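Local structure of DegV family protein (Thermus thermophilus, 2DT8) at residues 82-87 with 137-142; 4-9 with 71-76; 185-190 with 208-213; 239-244 with 271-276; 31-36 with 49-54. The protein binds fatty acids such as palmitic acid and carries a zinc ion, as a DegV family lipid-binding protein whose wider role is uncertain. All blocks are in the same frame, centred on the assembly; numbering follows the deposited sequence.

Contact 1 (82-87 with 137-142); sequences HVLSLH and QSLEAV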
# COMPACT_ATOMS: atom_id res chain seq x y z
N HIS A 82 17.67 11.26 13.32
CA HIS A 82 16.35 10.72 13.60
C HIS A 82 15.86 9.88 12.43
O HIS A 82 16.24 10.12 11.28
CB HIS A 82 15.37 11.88 13.83
CG HIS A 82 14.10 11.50 14.52
ND1 HIS A 82 13.96 11.54 15.89
CD2 HIS A 82 12.91 11.05 14.03
CE1 HIS A 82 12.74 11.14 16.22
NE2 HIS A 82 12.09 10.84 15.11
N VAL A 83 15.01 8.90 12.73
CA VAL A 83 14.44 8.03 11.72
C VAL A 83 12.92 8.14 11.74
O VAL A 83 12.29 8.05 12.80
CB VAL A 83 14.81 6.54 11.97
CG1 VAL A 83 14.00 5.63 11.03
CG2 VAL A 83 16.29 6.33 11.71
N LEU A 84 12.33 8.38 10.57
CA LEU A 84 10.89 8.45 10.44
C LEU A 84 10.57 7.14 9.71
O LEU A 84 11.01 6.94 8.58
CB LEU A 84 10.49 9.67 9.62
CG LEU A 84 9.00 9.81 9.30
CD1 LEU A 84 8.18 9.79 10.59
CD2 LEU A 84 8.78 11.13 8.55
N SER A 85 9.82 6.26 10.38
CA SER A 85 9.49 4.92 9.88
C SER A 85 7.99 4.81 9.57
O SER A 85 7.17 4.82 10.48
CB SER A 85 9.89 3.91 10.97
OG SER A 85 10.31 2.65 10.44
N LEU A 86 7.66 4.72 8.28
CA LEU A 86 6.27 4.66 7.79
C LEU A 86 5.90 3.24 7.37
O LEU A 86 6.60 2.59 6.60
CB LEU A 86 6.09 5.61 6.60
CG LEU A 86 5.76 7.06 6.97
CD1 LEU A 86 6.81 7.62 7.90
CD2 LEU A 86 5.64 7.90 5.71
N HIS A 87 4.75 2.82 7.91
CA HIS A 87 4.31 1.47 7.59
C HIS A 87 2.83 1.05 7.30
O HIS A 87 1.90 1.78 7.62
CB HIS A 87 4.76 0.62 8.79
CG HIS A 87 6.26 0.68 8.88
ND1 HIS A 87 7.09 0.03 8.02
CD2 HIS A 87 7.05 1.38 9.80
CE1 HIS A 87 8.34 0.33 8.41
NE2 HIS A 87 8.34 1.14 9.48
N GLN A 137 11.85 20.81 5.68
CA GLN A 137 10.85 20.93 6.72
C GLN A 137 11.12 20.07 7.94
O GLN A 137 11.76 19.02 7.86
CB GLN A 137 9.45 20.67 6.15
CG GLN A 137 9.02 21.73 5.14
CD GLN A 137 7.52 21.74 4.83
OE1 GLN A 137 7.07 22.46 3.95
NE2 GLN A 137 6.76 20.92 5.55
N SER A 138 10.63 20.53 9.09
CA SER A 138 10.83 19.86 10.36
C SER A 138 10.04 18.59 10.51
O SER A 138 9.04 18.37 9.82
CB SER A 138 10.42 20.80 11.49
OG SER A 138 9.01 20.96 11.48
N LEU A 139 10.46 17.76 11.47
CA LEU A 139 9.76 16.52 11.74
C LEU A 139 8.28 16.80 12.01
O LEU A 139 7.39 16.16 11.47
CB LEU A 139 10.45 15.78 12.89
CG LEU A 139 9.73 14.51 13.36
CD1 LEU A 139 9.71 13.47 12.25
CD2 LEU A 139 10.44 13.98 14.60
N GLU A 140 8.09 17.76 12.93
CA GLU A 140 6.73 18.15 13.22
C GLU A 140 5.83 18.53 12.05
O GLU A 140 4.68 18.12 11.96
CB GLU A 140 6.77 19.21 14.30
CG GLU A 140 6.85 18.66 15.73
CD GLU A 140 5.69 17.74 16.10
OE1 GLU A 140 4.50 18.14 16.02
OE2 GLU A 140 5.97 16.58 16.47
N ALA A 141 6.44 19.33 11.15
CA ALA A 141 5.66 19.77 10.01
C ALA A 141 5.30 18.54 9.19
O ALA A 141 4.18 18.42 8.69
CB ALA A 141 6.51 20.74 9.19
N VAL A 142 6.26 17.63 9.03
CA VAL A 142 6.04 16.43 8.24
C VAL A 142 5.02 15.51 8.91
O VAL A 142 4.14 14.97 8.23
CB VAL A 142 7.38 15.70 8.01
CG1 VAL A 142 7.15 14.35 7.32
CG2 VAL A 142 8.28 16.56 7.15
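His82 and Leu84 of strand 82-87 take the opening turn of helix 139-151 against their side chains. That turn begins at Ser138, the N-cap, whose OG accepts from Ala141 N over 3.1 Å at an angle of 156°, while Ser138 O receives Val142 N. Leu139, the first helical residue, makes the main contact. Its CD2 methyl sits over one face of the His82 imidazole, 3.9 Å from the ring centroid and 26° off the normal, displaced toward the NE2 rim, where CD2 comes within 3.6 Å of His82 NE2. This is a CH-pi contact, and the imidazole is also held by a hydrogen bond between NE2 and Thr111 OG1. The strand lies between strands 3-8 and 110-114 in the parallel part of an alpha/beta sheet, and helices 120-135 and 139-151 pack on this face of it. Leu139 CD1 reaches only loosely to Leu84 CD1, at 4.3 Å. One turn on, Val142 presents CG1 to Leu84 CD2 at 3.8 Å. Leu84 has its CG opposite the backbone N (chi1 175°), which carries both methyls out to the helix. Val142 also rests on Ala129 and Leu133 of helix 120-135, which lies beside helix 139-151.

Contact 2 (4-9 with 71-76); sequences TLVTDS and RVYREA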
# COMPACT_ATOMS: atom_id res chain seq x y z
N THR A 4 16.10 10.44 8.38
CA THR A 4 16.14 9.39 7.37
C THR A 4 14.81 8.65 7.38
O THR A 4 14.25 8.36 8.45
CB THR A 4 17.30 8.40 7.65
OG1 THR A 4 18.55 9.05 7.41
CG2 THR A 4 17.19 7.17 6.76
N LEU A 5 14.30 8.35 6.19
CA LEU A 5 13.05 7.62 6.04
C LEU A 5 13.28 6.13 5.87
O LEU A 5 14.13 5.70 5.10
CB LEU A 5 12.30 8.10 4.81
CG LEU A 5 11.49 9.38 4.94
CD1 LEU A 5 11.21 9.93 3.55
CD2 LEU A 5 10.21 9.09 5.70
N VAL A 6 12.48 5.37 6.59
CA VAL A 6 12.48 3.91 6.54
C VAL A 6 11.04 3.47 6.32
O VAL A 6 10.10 4.08 6.83
CB VAL A 6 12.97 3.28 7.88
CG1 VAL A 6 12.75 1.76 7.86
CG2 VAL A 6 14.44 3.61 8.10
N THR A 7 10.85 2.45 5.49
CA THR A 7 9.53 1.90 5.28
C THR A 7 9.69 0.39 5.11
O THR A 7 10.79 -0.13 5.29
CB THR A 7 8.82 2.55 4.04
OG1 THR A 7 7.46 2.12 3.99
CG2 THR A 7 9.53 2.17 2.74
N ASP A 8 8.60 -0.31 4.82
CA ASP A 8 8.69 -1.76 4.61
C ASP A 8 8.40 -2.04 3.14
O ASP A 8 7.93 -1.16 2.41
CB ASP A 8 7.73 -2.50 5.54
CG ASP A 8 6.29 -2.13 5.30
OD1 ASP A 8 5.74 -2.59 4.28
OD2 ASP A 8 5.70 -1.38 6.12
N SER A 9 8.68 -3.26 2.69
CA SER A 9 8.50 -3.60 1.29
C SER A 9 7.08 -3.50 0.76
O SER A 9 6.89 -3.36 -0.45
CB SER A 9 9.06 -5.01 1.01
OG SER A 9 8.30 -6.00 1.66
N ARG A 71 18.51 -3.42 13.04
CA ARG A 71 19.70 -3.30 12.20
C ARG A 71 19.58 -2.10 11.27
O ARG A 71 20.55 -1.36 11.08
CB ARG A 71 19.90 -4.57 11.36
CG ARG A 71 21.09 -4.50 10.41
CD ARG A 71 21.27 -5.78 9.57
NE ARG A 71 20.13 -6.69 9.66
CZ ARG A 71 19.83 -7.40 10.74
NH1 ARG A 71 20.67 -7.44 11.77
NH2 ARG A 71 18.68 -8.06 10.80
N VAL A 72 18.46 -1.88 10.65
CA VAL A 72 18.26 -0.77 9.73
C VAL A 72 18.30 0.56 10.50
O VAL A 72 18.97 1.49 10.07
CB VAL A 72 16.94 -0.96 8.93
CG1 VAL A 72 16.67 0.26 8.07
CG2 VAL A 72 17.06 -2.21 8.05
N TYR A 73 17.62 0.64 11.64
CA TYR A 73 17.63 1.88 12.41
C TYR A 73 19.05 2.23 12.85
O TYR A 73 19.47 3.38 12.75
CB TYR A 73 16.72 1.79 13.65
CG TYR A 73 15.24 1.66 13.37
CD1 TYR A 73 14.70 2.03 12.13
CD2 TYR A 73 14.36 1.20 14.35
CE1 TYR A 73 13.33 1.95 11.88
CE2 TYR A 73 13.00 1.11 14.11
CZ TYR A 73 12.48 1.49 12.88
OH TYR A 73 11.13 1.39 12.65
N ARG A 74 19.81 1.28 13.31
CA ARG A 74 21.16 1.47 13.81
C ARG A 74 22.08 1.99 12.71
O ARG A 74 22.91 2.86 12.92
CB ARG A 74 21.71 0.14 14.35
CG ARG A 74 23.16 0.24 14.81
CD ARG A 74 23.60 -0.97 15.64
NE ARG A 74 23.30 -2.24 14.99
CZ ARG A 74 22.26 -3.01 15.29
NH1 ARG A 74 21.43 -2.68 16.28
NH2 ARG A 74 22.04 -4.12 14.60
N GLU A 75 21.85 1.42 11.51
CA GLU A 75 22.70 1.82 10.41
C GLU A 75 22.36 3.24 9.93
O GLU A 75 23.22 4.06 9.63
CB GLU A 75 22.50 0.83 9.22
CG GLU A 75 23.17 -0.52 9.47
CD GLU A 75 22.83 -1.56 8.42
OE1 GLU A 75 21.82 -1.38 7.70
OE2 GLU A 75 23.55 -2.57 8.34
N ALA A 76 21.04 3.50 9.98
CA ALA A 76 20.59 4.80 9.53
C ALA A 76 21.05 5.93 10.47
O ALA A 76 21.45 7.02 10.04
CB ALA A 76 19.03 4.85 9.49
O HOH W 1 20.89 7.73 7.47
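Thr4 and Val6 of strand 3-8 pack against the last turns of helix 66-76, an apolar strand-on-helix contact of the alpha/beta sheet. The axes of strand 4-8 and helix 71-76 approach to 9.9 Å and run nearly antiparallel, at 167°. Val6 is gripped at both branches: CG2 lies 4.0 Å from Val72 CG1, and CG1 lies 4.1 Å from Tyr73 CE1, meeting the phenol ring obliquely. Tyr73 swings CG beside its backbone N (chi1 -66°); the ring slants across the strand past Val6, and OH and Ser85 OG of strand 82-87 share a hydrogen bond. Toward the start of the strand, Thr4 CG2 touches Ala76 CB at 4.0 Å. Thr4 OG1 lies 2.7 Å from a water that donates to Ala76 O, also at 2.7 Å. Glu67, on the same helix, and Glu105 bind the zinc ion, about 10 Å from the Tyr73 side chain. Methyl packing thus does the work in the buried middle, while one ordered water ties the strand to the helix's C-terminal end.

Contact 3 (185-190 with 208-213); sequences KPVLTL and REEILK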
# COMPACT_ATOMS: atom_id res chain seq x y z
N LYS A 185 -18.90 -7.75 -9.59
CA LYS A 185 -17.51 -7.35 -9.33
C LYS A 185 -17.53 -6.49 -8.08
O LYS A 185 -18.29 -5.54 -8.00
CB LYS A 185 -16.93 -6.54 -10.49
CG LYS A 185 -17.04 -7.23 -11.85
CD LYS A 185 -16.47 -8.64 -11.84
CE LYS A 185 -16.66 -9.29 -13.21
NZ LYS A 185 -16.15 -10.68 -13.26
N PRO A 186 -16.68 -6.81 -7.09
CA PRO A 186 -16.63 -6.04 -5.85
C PRO A 186 -15.76 -4.79 -5.94
O PRO A 186 -14.73 -4.80 -6.61
CB PRO A 186 -16.06 -7.04 -4.86
CG PRO A 186 -15.04 -7.77 -5.70
CD PRO A 186 -15.79 -7.98 -7.02
N VAL A 187 -16.21 -3.73 -5.28
CA VAL A 187 -15.43 -2.50 -5.23
C VAL A 187 -15.16 -2.32 -3.74
O VAL A 187 -16.08 -2.28 -2.92
CB VAL A 187 -16.20 -1.30 -5.81
CG1 VAL A 187 -15.36 -0.04 -5.67
CG2 VAL A 187 -16.50 -1.57 -7.29
N LEU A 188 -13.88 -2.23 -3.41
CA LEU A 188 -13.46 -2.14 -2.01
C LEU A 188 -12.67 -0.89 -1.69
O LEU A 188 -12.18 -0.20 -2.58
CB LEU A 188 -12.61 -3.37 -1.68
CG LEU A 188 -13.24 -4.73 -2.00
CD1 LEU A 188 -12.29 -5.84 -1.57
CD2 LEU A 188 -14.57 -4.87 -1.29
N THR A 189 -12.53 -0.61 -0.40
CA THR A 189 -11.76 0.55 0.06
C THR A 189 -11.17 0.18 1.42
O THR A 189 -11.19 -0.99 1.83
CB THR A 189 -12.68 1.81 0.18
OG1 THR A 189 -11.89 2.97 0.50
CG2 THR A 189 -13.74 1.62 1.26
N LEU A 190 -10.58 1.16 2.09
CA LEU A 190 -10.06 0.96 3.44
C LEU A 190 -10.55 2.14 4.27
O LEU A 190 -10.59 3.27 3.79
CB LEU A 190 -8.53 0.93 3.48
CG LEU A 190 -7.85 -0.38 3.06
CD1 LEU A 190 -7.63 -0.39 1.57
CD2 LEU A 190 -6.51 -0.52 3.79
N ARG A 208 -15.54 0.12 -12.95
CA ARG A 208 -14.69 1.28 -13.13
C ARG A 208 -15.49 2.58 -13.02
O ARG A 208 -15.00 3.57 -12.48
CB ARG A 208 -13.97 1.21 -14.47
CG ARG A 208 -13.02 0.02 -14.58
CD ARG A 208 -12.01 0.23 -15.71
NE ARG A 208 -12.68 0.54 -16.97
CZ ARG A 208 -13.22 -0.36 -17.77
NH1 ARG A 208 -13.18 -1.65 -17.45
NH2 ARG A 208 -13.82 0.01 -18.90
N GLU A 209 -16.72 2.56 -13.52
CA GLU A 209 -17.57 3.75 -13.46
C GLU A 209 -17.90 4.12 -12.01
O GLU A 209 -17.92 5.28 -11.63
CB GLU A 209 -18.82 3.55 -14.33
CG GLU A 209 -18.45 3.28 -15.80
CD GLU A 209 -19.64 3.09 -16.73
OE1 GLU A 209 -20.71 2.65 -16.27
OE2 GLU A 209 -19.48 3.36 -17.94
N GLU A 210 -18.13 3.07 -11.26
CA GLU A 210 -18.44 3.26 -9.85
C GLU A 210 -17.23 3.76 -9.06
O GLU A 210 -17.31 4.68 -8.26
CB GLU A 210 -18.88 1.91 -9.12
CG GLU A 210 -18.93 1.91 -7.59
CD GLU A 210 -19.79 3.03 -7.00
OE1 GLU A 210 -20.82 3.38 -7.62
OE2 GLU A 210 -19.44 3.54 -5.92
N ILE A 211 -16.08 3.42 -9.54
CA ILE A 211 -14.88 3.85 -8.85
C ILE A 211 -14.62 5.34 -9.22
O ILE A 211 -14.30 6.18 -8.37
CB ILE A 211 -13.54 3.05 -9.27
CG1 ILE A 211 -13.57 1.67 -8.62
CG2 ILE A 211 -12.26 3.81 -8.88
CD1 ILE A 211 -12.48 0.74 -9.12
N LEU A 212 -14.94 5.69 -10.50
CA LEU A 212 -14.73 7.08 -10.93
C LEU A 212 -15.80 8.01 -10.32
O LEU A 212 -15.52 9.16 -10.00
CB LEU A 212 -14.74 7.18 -12.46
CG LEU A 212 -14.29 8.53 -13.03
CD1 LEU A 212 -12.77 8.68 -12.91
CD2 LEU A 212 -14.72 8.62 -14.48
N LYS A 213 -16.96 7.44 -10.09
CA LYS A 213 -18.01 8.20 -9.43
C LYS A 213 -17.55 8.56 -8.02
O LYS A 213 -17.69 9.71 -7.59
CB LYS A 213 -19.30 7.36 -9.36
CG LYS A 213 -20.42 8.02 -8.55
CD LYS A 213 -21.66 7.13 -8.48
CE LYS A 213 -22.73 7.73 -7.57
NZ LYS A 213 -23.95 6.88 -7.51
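Val187 points CG1 straight back from its backbone N (chi1 178°), while Ile211 turns its CG1 to the side of its own N (chi1 -75°) and runs on extended to CD1 (chi2 171°). These settings bring Val187 CG1 and Ile211 CG1 together at 3.9 Å, the closest approach between 185-190 and 208-213, with the two side chains meeting at a slant. The second Val187 methyl, CG2, looks to the preceding helical residue and lies 4.3 Å from Glu210 CG, a looser contact. Only the aliphatic part of Glu210 is used, since its chain bends at CG and carries the carboxylate away from the valine. So one valine sits across two successive helix residues, and the contact is purely van der Waals. Arg156 of strand 154-158 adds its side chain beside both Val187 and Ile211. Ile211 also meets Leu241 of helix 236-247 and Phe275 of strand 273-279, so the pair joins the packing between helices and the four-stranded sheet. Leu190, farther along the strand, touches the bound palmitic acid. The chain leaves strand 194-201 directly into helix 204-219, and the arrangement is thus a helix folded back on the antiparallel hairpin 185-191/194-201 that precedes it.

Contact 4 (239-244 with 271-276); sequences AALRQE and GTYGFY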
# COMPACT_ATOMS: atom_id res chain seq x y z
N ALA A 239 -5.15 0.00 -16.58
CA ALA A 239 -4.81 0.96 -17.62
C ALA A 239 -6.05 1.73 -18.05
O ALA A 239 -6.01 2.95 -18.22
CB ALA A 239 -4.18 0.26 -18.83
N ALA A 240 -7.16 1.02 -18.22
CA ALA A 240 -8.41 1.66 -18.61
C ALA A 240 -8.87 2.62 -17.52
O ALA A 240 -9.40 3.70 -17.80
CB ALA A 240 -9.47 0.61 -18.87
N LEU A 241 -8.67 2.22 -16.28
CA LEU A 241 -9.05 3.03 -15.14
C LEU A 241 -8.21 4.31 -15.09
O LEU A 241 -8.74 5.40 -14.88
CB LEU A 241 -8.88 2.22 -13.85
CG LEU A 241 -9.33 2.85 -12.54
CD1 LEU A 241 -10.83 3.16 -12.61
CD2 LEU A 241 -9.04 1.90 -11.37
N ARG A 242 -6.90 4.18 -15.30
CA ARG A 242 -6.01 5.33 -15.29
C ARG A 242 -6.35 6.29 -16.43
O ARG A 242 -6.29 7.51 -16.26
CB ARG A 242 -4.55 4.88 -15.42
CG ARG A 242 -3.53 6.01 -15.43
CD ARG A 242 -2.11 5.45 -15.46
NE ARG A 242 -1.08 6.48 -15.46
CZ ARG A 242 -0.51 6.98 -16.55
NH1 ARG A 242 -0.87 6.55 -17.75
NH2 ARG A 242 0.43 7.91 -16.44
N GLN A 243 -6.71 5.74 -17.58
CA GLN A 243 -7.06 6.56 -18.74
C GLN A 243 -8.33 7.36 -18.45
O GLN A 243 -8.41 8.56 -18.75
CB GLN A 243 -7.25 5.67 -19.97
CG GLN A 243 -5.94 5.08 -20.49
CD GLN A 243 -6.12 3.82 -21.33
OE1 GLN A 243 -5.15 3.23 -21.80
NE2 GLN A 243 -7.37 3.40 -21.51
N GLU A 244 -9.33 6.71 -17.87
CA GLU A 244 -10.60 7.32 -17.48
C GLU A 244 -10.35 8.40 -16.41
O GLU A 244 -10.78 9.54 -16.57
CB GLU A 244 -11.56 6.23 -16.97
CG GLU A 244 -11.97 5.24 -18.09
CD GLU A 244 -12.90 4.12 -17.62
OE1 GLU A 244 -12.52 3.35 -16.71
OE2 GLU A 244 -14.02 4.02 -18.17
N GLY A 271 -5.99 -10.58 -10.47
CA GLY A 271 -6.88 -9.59 -11.03
C GLY A 271 -7.20 -8.40 -10.14
O GLY A 271 -8.30 -7.86 -10.20
N THR A 272 -6.24 -8.00 -9.32
CA THR A 272 -6.46 -6.85 -8.44
C THR A 272 -6.06 -5.59 -9.19
O THR A 272 -5.07 -5.57 -9.92
CB THR A 272 -5.61 -6.96 -7.14
OG1 THR A 272 -5.96 -8.17 -6.45
CG2 THR A 272 -5.87 -5.77 -6.21
N TYR A 273 -6.84 -4.53 -9.03
CA TYR A 273 -6.50 -3.25 -9.65
C TYR A 273 -7.21 -2.14 -8.90
O TYR A 273 -8.24 -2.38 -8.27
CB TYR A 273 -6.89 -3.21 -11.14
CG TYR A 273 -8.37 -3.30 -11.42
CD1 TYR A 273 -9.01 -4.54 -11.51
CD2 TYR A 273 -9.14 -2.15 -11.60
CE1 TYR A 273 -10.36 -4.63 -11.77
CE2 TYR A 273 -10.50 -2.23 -11.86
CZ TYR A 273 -11.10 -3.46 -11.94
OH TYR A 273 -12.45 -3.54 -12.21
N GLY A 274 -6.66 -0.94 -8.96
CA GLY A 274 -7.29 0.18 -8.28
C GLY A 274 -6.24 1.28 -8.19
O GLY A 274 -5.22 1.27 -8.88
N PHE A 275 -6.53 2.22 -7.27
CA PHE A 275 -5.61 3.33 -7.12
C PHE A 275 -5.81 4.06 -5.79
O PHE A 275 -6.88 4.05 -5.20
CB PHE A 275 -5.46 4.37 -8.26
CG PHE A 275 -6.71 5.20 -8.36
CD1 PHE A 275 -7.82 4.69 -9.01
CD2 PHE A 275 -6.73 6.48 -7.82
CE1 PHE A 275 -8.96 5.46 -9.13
CE2 PHE A 275 -7.89 7.25 -7.95
CZ PHE A 275 -9.00 6.75 -8.60
N TYR A 276 -4.68 4.65 -5.35
CA TYR A 276 -4.77 5.43 -4.13
C TYR A 276 -4.58 6.85 -4.66
O TYR A 276 -4.08 7.07 -5.76
CB TYR A 276 -3.48 5.11 -3.29
CG TYR A 276 -3.84 4.33 -2.08
CD1 TYR A 276 -4.29 4.99 -0.94
CD2 TYR A 276 -3.70 2.95 -2.06
CE1 TYR A 276 -4.62 4.27 0.20
CE2 TYR A 276 -4.01 2.22 -0.92
CZ TYR A 276 -4.47 2.88 0.21
OH TYR A 276 -4.80 2.17 1.34
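Leu241 joins helix 236-247 to strand 273-279 in the four-stranded mixed sheet, packing over Tyr273, Gly274 and Phe275. The helix is the connection of a beta-alpha-beta crossover, linking the neighbouring parallel strands 225-231 and 252-259, and strand 273-279 lies on the other side of 225-231. Helix and strand segments run 8.8 Å apart with their directions 39° from each other. Leu241 sends its CG opposite the backbone N (chi1 -175°), and from there a single methyl, CD2, does all the touching. It drops between the two aromatic side chains that flank Gly274: Tyr273 CD2 is 4.1 Å from Leu241 CD2. Both rings meet the methyl at an edge, near their own planes. Both aromatic side chains leave the strand with CG between the backbone N and the carbonyl carbon, and both have CB directed toward the helix. Phe275 is fixed further by a stack with Phe229 and an edge-to-face meeting with Phe215. Leu241 CD2 meets the backbone of Gly274 directly; its phi of 164° suits glycine, since a CB would jam against the preceding carbonyl O. Gly274 also lies about 5 Å from the bound palmitic acid, and Tyr276, two residues on, touches it. Between the two rings, Leu241 CD2 rests 3.9 Å from Gly274 CA and equally near Phe275 CD1.

Contact 5 (31-36 with 49-54); sequences NLSGAI and FQKVRE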
# COMPACT_ATOMS: atom_id res chain seq x y z
N ASN A 31 5.57 -16.90 2.25
CA ASN A 31 5.78 -18.31 2.57
C ASN A 31 5.00 -19.09 1.52
O ASN A 31 3.77 -19.03 1.47
CB ASN A 31 5.24 -18.60 3.98
CG ASN A 31 5.84 -17.67 5.01
OD1 ASN A 31 7.06 -17.53 5.11
ND2 ASN A 31 4.98 -17.03 5.80
N LEU A 32 5.74 -19.82 0.68
CA LEU A 32 5.16 -20.58 -0.41
C LEU A 32 6.09 -21.74 -0.79
O LEU A 32 7.31 -21.66 -0.64
CB LEU A 32 4.97 -19.66 -1.63
CG LEU A 32 4.25 -20.22 -2.85
CD1 LEU A 32 2.76 -20.29 -2.56
CD2 LEU A 32 4.52 -19.33 -4.06
N SER A 33 5.44 -22.81 -1.27
CA SER A 33 6.23 -23.96 -1.66
C SER A 33 7.17 -24.51 -0.57
O SER A 33 8.22 -25.09 -0.83
CB SER A 33 7.17 -23.72 -2.85
OG SER A 33 6.46 -23.13 -3.93
N GLY A 34 6.75 -24.20 0.67
CA GLY A 34 7.52 -24.70 1.79
C GLY A 34 8.78 -23.83 2.13
O GLY A 34 9.57 -24.07 3.04
N ALA A 35 8.92 -22.80 1.30
CA ALA A 35 10.05 -21.89 1.42
C ALA A 35 9.62 -20.48 1.79
O ALA A 35 8.43 -20.17 1.85
CB ALA A 35 10.86 -21.88 0.14
N ILE A 36 10.61 -19.64 2.05
CA ILE A 36 10.37 -18.25 2.43
C ILE A 36 11.12 -17.35 1.46
O ILE A 36 12.33 -17.51 1.27
CB ILE A 36 10.89 -17.99 3.84
CG1 ILE A 36 10.21 -18.94 4.83
CG2 ILE A 36 10.64 -16.53 4.22
CD1 ILE A 36 10.80 -18.88 6.24
N PHE A 49 0.37 -16.99 -7.96
CA PHE A 49 -0.89 -17.45 -8.52
C PHE A 49 -0.76 -18.71 -9.38
O PHE A 49 -1.68 -19.51 -9.49
CB PHE A 49 -1.58 -16.31 -9.27
CG PHE A 49 -1.77 -15.08 -8.42
CD1 PHE A 49 -2.10 -15.20 -7.07
CD2 PHE A 49 -1.61 -13.80 -8.95
CE1 PHE A 49 -2.26 -14.07 -6.26
CE2 PHE A 49 -1.78 -12.67 -8.15
CZ PHE A 49 -2.10 -12.81 -6.80
N GLN A 50 0.43 -18.81 -10.00
CA GLN A 50 0.67 -19.98 -10.81
C GLN A 50 0.72 -21.24 -9.95
O GLN A 50 0.27 -22.31 -10.34
CB GLN A 50 2.07 -19.93 -11.51
CG GLN A 50 2.44 -21.23 -12.24
CD GLN A 50 3.91 -21.30 -12.63
OE1 GLN A 50 4.37 -22.33 -13.12
NE2 GLN A 50 4.65 -20.21 -12.40
N LYS A 51 1.33 -21.04 -8.77
CA LYS A 51 1.41 -22.16 -7.85
C LYS A 51 0.03 -22.60 -7.30
O LYS A 51 -0.29 -23.78 -7.16
CB LYS A 51 2.30 -21.87 -6.57
CG LYS A 51 3.78 -21.73 -6.88
CD LYS A 51 4.37 -23.01 -7.46
CE LYS A 51 5.89 -22.91 -7.55
NZ LYS A 51 6.47 -24.12 -8.20
N VAL A 52 -0.80 -21.60 -7.02
CA VAL A 52 -2.15 -21.90 -6.57
C VAL A 52 -2.92 -22.63 -7.67
O VAL A 52 -3.58 -23.64 -7.45
CB VAL A 52 -2.87 -20.61 -6.10
CG1 VAL A 52 -4.31 -20.90 -5.75
CG2 VAL A 52 -2.14 -20.05 -4.86
N ARG A 53 -2.78 -22.05 -8.88
CA ARG A 53 -3.48 -22.65 -10.00
C ARG A 53 -3.12 -24.15 -10.23
O ARG A 53 -3.89 -25.01 -10.66
CB ARG A 53 -3.29 -21.84 -11.39
CG ARG A 53 -4.13 -22.23 -12.62
CD ARG A 53 -3.73 -21.25 -13.72
NE ARG A 53 -2.29 -21.33 -13.93
CZ ARG A 53 -1.54 -20.35 -14.44
NH1 ARG A 53 -0.21 -20.49 -14.62
NH2 ARG A 53 -2.14 -19.22 -14.80
N GLU A 54 -1.88 -24.39 -9.77
CA GLU A 54 -1.37 -25.74 -9.89
C GLU A 54 -1.68 -26.71 -8.67
O GLU A 54 -1.25 -27.87 -8.55
CB GLU A 54 0.23 -25.83 -10.07
CG GLU A 54 0.63 -25.23 -11.42
CD GLU A 54 2.12 -25.01 -11.57
OE1 GLU A 54 2.85 -25.13 -10.56
OE2 GLU A 54 2.56 -24.69 -12.70
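Leu32 O accepts Ala35 N at 2.8 Å and Leu32 N returns a bond to Ala35 O at 3.0 Å, closing the hairpin whose tip meets Lys51. It is a type I' beta turn joining strands 24-32 and 35-38, a two-residue beta hairpin, with Ser33 and Gly34 both at positive phi in the turn. Helix 45-53 lies alongside, and its residue Lys51 supplies the whole of the contact from that side. The lysine is not stretched straight: CG sits beside the backbone N and the chain bends again at chi2 (-62°) before running extended to NZ, so that CG meets Leu32 while CD and CE reach Ser33. Leu32 CD2 packs on Lys51 CG at 3.8 Å, one side chain lying obliquely over the other. Leu32 is the buried partner and also touches Ile43 and Pro59, whereas Ser33 and the far part of the lysine sit at the surface. Asn31, next to Leu32, has its ND2 bonded to Thr60 OG1 and Ser62 OG, pinning this strand to the 60-62 strand beside it. Further along the lysine, Ser33 OG lies against the carbon chain, 3.7 Å from Lys51 CE and 4.1 Å from Lys51 CD.

Along the chain, contact 5 is nested inside the loop closed by contact 2; contacts 1, 3 and 4 then follow in series. Contacts 1 and 2 have centres 12 Å apart and use the neighbouring parallel strands 82-87 and 3-8, with helices packed on opposite faces. Contact 5 reaches the same sheet through strand 24-32, with its centre 29 Å from that of contact 2. Contacts 3 and 4 have centres 10 Å apart, linked by the Arg208-Glu244 salt bridge, and about 30 to 35 Å from those of contacts 1 and 2. The bound palmitic acid touches Leu190 and Tyr276, so contacts 3 and 4 pack the part of the fold beside the lipid, while contacts 1 and 2 build the other sheet.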